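PDB 4KJR: cation exchanger YfkE from Bacillus subtilis subsp. subtilis, which exports calcium ions from the cell in exchange for external protons, without transporting sodium or potassium, working as a homotrimeric membrane antiporter. Local coordinates for residues Gly105-Val110 / Ala257-Met262; Thr85-Ala90 / Leu240-Ile245. The protein carries 2 engineered substitutions. One frame throughout, in Å; residues are numbered along the deposited sequence.

Interaction 1: residues Gly105-Val110 / Ala257-Met262; sequences GLSFFV and ASAIIM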
# COMPACT_ATOMS: atom_id res chain seq x y z
N GLY A 105 -5.25 -14.75 13.46
CA GLY A 105 -5.20 -15.94 12.62
C GLY A 105 -5.55 -17.21 13.37
O GLY A 105 -6.29 -18.05 12.85
N LEU A 106 -5.03 -17.36 14.58
CA LEU A 106 -5.32 -18.53 15.40
C LEU A 106 -6.78 -18.53 15.82
O LEU A 106 -7.44 -19.56 15.79
CB LEU A 106 -4.40 -18.58 16.63
CG LEU A 106 -3.83 -19.92 17.11
CD1 LEU A 106 -3.45 -20.85 15.96
CD2 LEU A 106 -2.61 -19.65 17.98
N SER A 107 -7.30 -17.36 16.20
CA SER A 107 -8.71 -17.21 16.54
C SER A 107 -9.61 -17.60 15.37
O SER A 107 -10.44 -18.50 15.51
CB SER A 107 -9.03 -15.79 16.98
OG SER A 107 -8.40 -15.50 18.22
N PHE A 108 -9.43 -16.94 14.22
CA PHE A 108 -10.23 -17.21 13.02
C PHE A 108 -10.19 -18.69 12.64
O PHE A 108 -11.22 -19.28 12.32
CB PHE A 108 -9.74 -16.38 11.83
CG PHE A 108 -9.99 -14.90 11.94
CD1 PHE A 108 -9.96 -14.11 10.80
CD2 PHE A 108 -10.25 -14.29 13.17
CE1 PHE A 108 -10.17 -12.74 10.87
CE2 PHE A 108 -10.47 -12.93 13.25
CZ PHE A 108 -10.43 -12.15 12.10
N PHE A 109 -9.00 -19.27 12.67
CA PHE A 109 -8.80 -20.64 12.21
C PHE A 109 -9.40 -21.69 13.15
O PHE A 109 -10.11 -22.58 12.69
CB PHE A 109 -7.32 -20.94 11.99
CG PHE A 109 -7.06 -22.31 11.44
CD1 PHE A 109 -7.33 -22.61 10.11
CD2 PHE A 109 -6.54 -23.32 12.26
CE1 PHE A 109 -7.10 -23.88 9.60
CE2 PHE A 109 -6.30 -24.59 11.76
CZ PHE A 109 -6.58 -24.87 10.43
N VAL A 110 -9.11 -21.57 14.44
CA VAL A 110 -9.54 -22.55 15.43
C VAL A 110 -11.06 -22.61 15.47
O VAL A 110 -11.65 -23.69 15.37
CB VAL A 110 -8.93 -22.26 16.83
CG1 VAL A 110 -10.00 -21.93 17.86
CG2 VAL A 110 -8.07 -23.43 17.29
N ALA A 257 -3.64 -13.95 24.04
CA ALA A 257 -4.20 -15.22 23.58
C ALA A 257 -5.64 -15.46 24.04
O ALA A 257 -6.29 -16.40 23.58
CB ALA A 257 -3.30 -16.38 23.98
N SER A 258 -6.14 -14.61 24.93
CA SER A 258 -7.54 -14.66 25.37
C SER A 258 -8.46 -14.83 24.17
O SER A 258 -9.38 -15.65 24.19
CB SER A 258 -7.92 -13.39 26.13
OG SER A 258 -7.02 -13.15 27.21
N ALA A 259 -8.17 -14.08 23.11
CA ALA A 259 -8.98 -14.04 21.90
C ALA A 259 -9.34 -15.41 21.33
O ALA A 259 -10.50 -15.66 21.03
CB ALA A 259 -8.30 -13.19 20.84
N ILE A 260 -8.35 -16.29 21.20
CA ILE A 260 -8.57 -17.58 20.53
C ILE A 260 -9.69 -18.36 21.21
O ILE A 260 -10.55 -18.93 20.53
CB ILE A 260 -7.30 -18.46 20.48
CG1 ILE A 260 -6.04 -17.58 20.48
CG2 ILE A 260 -7.35 -19.37 19.27
CD1 ILE A 260 -4.74 -18.36 20.47
N ILE A 261 -9.68 -18.33 22.54
CA ILE A 261 -10.62 -19.10 23.36
C ILE A 261 -12.08 -18.73 23.08
O ILE A 261 -12.94 -19.60 23.00
CB ILE A 261 -10.32 -18.90 24.85
CG1 ILE A 261 -8.95 -19.49 25.20
CG2 ILE A 261 -11.41 -19.52 25.71
CD1 ILE A 261 -8.45 -19.11 26.58
N MSE A 262 -12.33 -17.43 22.91
CA MSE A 262 -13.69 -16.93 22.70
C MSE A 262 -14.07 -17.10 21.26
O MSE A 262 -14.16 -16.13 20.50
CB MSE A 262 -13.75 -15.45 23.08
CG MSE A 262 -12.99 -15.17 24.36
SE MSE A 262 -14.06 -13.93 25.44
CE MSE A 262 -12.76 -13.62 26.88
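Ser107 and Ile260 bring their backbones together, with CA atoms 4.0 Å apart, where the last turn of helix 85-110 meets the short, weakly bonded helix 258-261. Ile260 carries most of the contact from one side, and its two branches divide the work. CG2, anti to the backbone N, lies over the backbone of Leu106, 3.5 Å from Leu106 O, which already accepts the helical bond from Val110 N. The same methyl is met by Val110 CG1 at 3.9 Å, the two side chains crossing at about a right angle. The other branch ends in CD1, 3.5 Å from Leu106 CD2, and Leu106 also rests on Leu338 of helix 333-350. Ser107 OG faces Ala259 CB at 3.5 Å and lies near Ile260 N, but the angle there is poor for a bond. Its hydroxyl is instead hydrogen-bonded to Val103 O, one turn back, while Ile260 N is bonded to Ala257 O. An alanine in place of Ile260 would probably open a gap beside Leu106 and leave Val110 CG1 without the CG2 methyl it packs against. Ser107 OG and Ile260 N both find their bonds on their own side, and what joins the segments is chiefly apolar contact, likely to set their spacing less strictly than a directional bond.

Interaction 2: residues Thr85-Ala90 / Leu240-Ile245; sequences TGIVLA and LFIGVI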
# COMPACT_ATOMS: atom_id res chain seq x y z
N THR A 85 18.85 -1.05 22.06
CA THR A 85 17.66 -0.37 21.57
C THR A 85 17.04 -1.13 20.40
O THR A 85 15.81 -1.14 20.23
CB THR A 85 17.95 1.11 21.19
OG1 THR A 85 16.91 1.60 20.33
CG2 THR A 85 19.29 1.24 20.48
N GLY A 86 17.90 -1.78 19.61
CA GLY A 86 17.49 -2.65 18.51
C GLY A 86 16.43 -3.67 18.88
O GLY A 86 15.37 -3.74 18.23
N ILE A 87 16.71 -4.46 19.92
CA ILE A 87 15.75 -5.46 20.41
C ILE A 87 14.41 -4.81 20.74
O ILE A 87 13.36 -5.36 20.41
CB ILE A 87 16.26 -6.21 21.66
CG1 ILE A 87 17.30 -7.27 21.27
CG2 ILE A 87 15.11 -6.86 22.42
CD1 ILE A 87 16.75 -8.66 21.03
N VAL A 88 14.44 -3.65 21.38
CA VAL A 88 13.20 -2.93 21.66
C VAL A 88 12.42 -2.74 20.36
O VAL A 88 11.27 -3.14 20.27
CB VAL A 88 13.44 -1.57 22.34
CG1 VAL A 88 12.13 -1.05 22.91
CG2 VAL A 88 14.47 -1.69 23.45
N LEU A 89 13.07 -2.16 19.35
CA LEU A 89 12.43 -1.88 18.06
C LEU A 89 11.94 -3.14 17.34
O LEU A 89 10.86 -3.16 16.77
CB LEU A 89 13.35 -1.04 17.16
CG LEU A 89 13.47 0.46 17.42
CD1 LEU A 89 14.81 1.01 16.94
CD2 LEU A 89 12.33 1.23 16.77
N ALA A 90 12.73 -4.21 17.39
CA ALA A 90 12.31 -5.50 16.81
C ALA A 90 11.09 -6.10 17.53
O ALA A 90 10.25 -6.77 16.91
CB ALA A 90 13.47 -6.48 16.81
N LEU A 240 18.05 -9.95 15.90
CA LEU A 240 16.81 -9.29 15.52
C LEU A 240 15.66 -10.30 15.60
O LEU A 240 14.61 -10.02 16.18
CB LEU A 240 16.91 -8.69 14.12
CG LEU A 240 17.90 -7.54 13.95
CD1 LEU A 240 18.00 -7.14 12.48
CD2 LEU A 240 17.50 -6.35 14.81
N PHE A 241 15.89 -11.48 15.03
CA PHE A 241 14.96 -12.60 15.11
C PHE A 241 14.41 -12.81 16.54
O PHE A 241 13.19 -12.89 16.74
CB PHE A 241 15.65 -13.86 14.58
CG PHE A 241 14.86 -15.12 14.76
CD1 PHE A 241 15.40 -16.19 15.48
CD2 PHE A 241 13.58 -15.25 14.22
CE1 PHE A 241 14.67 -17.36 15.65
CE2 PHE A 241 12.86 -16.42 14.39
CZ PHE A 241 13.40 -17.48 15.11
N ILE A 242 15.33 -12.89 17.52
CA ILE A 242 14.98 -13.05 18.93
C ILE A 242 13.85 -12.09 19.29
O ILE A 242 12.77 -12.51 19.74
CB ILE A 242 16.20 -12.80 19.87
CG1 ILE A 242 17.27 -13.88 19.69
CG2 ILE A 242 15.78 -12.75 21.33
CD1 ILE A 242 18.58 -13.58 20.40
N GLY A 243 14.10 -10.80 19.07
CA GLY A 243 13.13 -9.76 19.36
C GLY A 243 11.85 -9.98 18.59
O GLY A 243 10.77 -9.99 19.19
N VAL A 244 11.98 -10.20 17.28
CA VAL A 244 10.84 -10.18 16.34
C VAL A 244 9.87 -11.35 16.47
O VAL A 244 8.67 -11.17 16.31
CB VAL A 244 11.27 -10.14 14.85
CG1 VAL A 244 10.18 -9.49 14.02
CG2 VAL A 244 12.58 -9.40 14.66
N ILE A 245 10.40 -12.55 16.73
CA ILE A 245 9.54 -13.73 16.79
C ILE A 245 9.40 -14.27 18.21
O ILE A 245 8.30 -14.22 18.78
CB ILE A 245 10.00 -14.83 15.80
CG1 ILE A 245 10.09 -14.28 14.37
CG2 ILE A 245 9.08 -16.05 15.87
CD1 ILE A 245 8.77 -13.86 13.74
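Val244 CA directs its hydrogen at Ala90 O in a CA-H...O contact, 3.5 Å between the heavy atoms and 148° at the hydrogen, and this is the slight polar component of the contact. The same two residues mark the closest backbone approach, 4.9 Å between CA atoms, on two helical segments that run in broadly the same direction with a signed crossing angle of -36°; the second includes a wider pi-type turn at 242-245. Apolar contact comes from Ile87. Its chi1 of -77° sets CG1 beside its own backbone N and anti to the carbonyl carbon. Beyond it, CD1 meets Ile242 CG2 at 4.2 Å and lies against the glycine backbone, 3.9 Å from Gly243 N. Steric allowance forms the third element. Gly243 turns its bare backbone to the other helix, and a CB modelled there would crowd Ala90 CB. The missing side chain is consistent with the 7.9 Å approach of the axes of the two segments. Phe348 of helix 333-350 packs against Val244, adding a third helix. Small residues admitting a neighbouring helix to backbone contact are a familiar device of membrane-helix packing, used here to join the two sodium/calcium exchanger regions.

How the interactions relate
Followed from the N terminus, the chain enters interaction 2 first, at 85-90, and reaches interaction 1 at 105-110, near the other end of the same helix 85-110. It then passes through the helices 121-146, 152-176 and 204-234 before 240-245 closes the first loop, about 150 residues long. Helix 239-256 leads on into helix 258-261, where 257-262 closes the second. The segments alternate, so the loops cross instead of nesting. With centres 25 Å apart, on opposite sides of the chain's centre, the contacts do not touch. Together they fasten one long helix near both ends to two consecutive helices, binding the earlier sodium/calcium exchanger region to the later one.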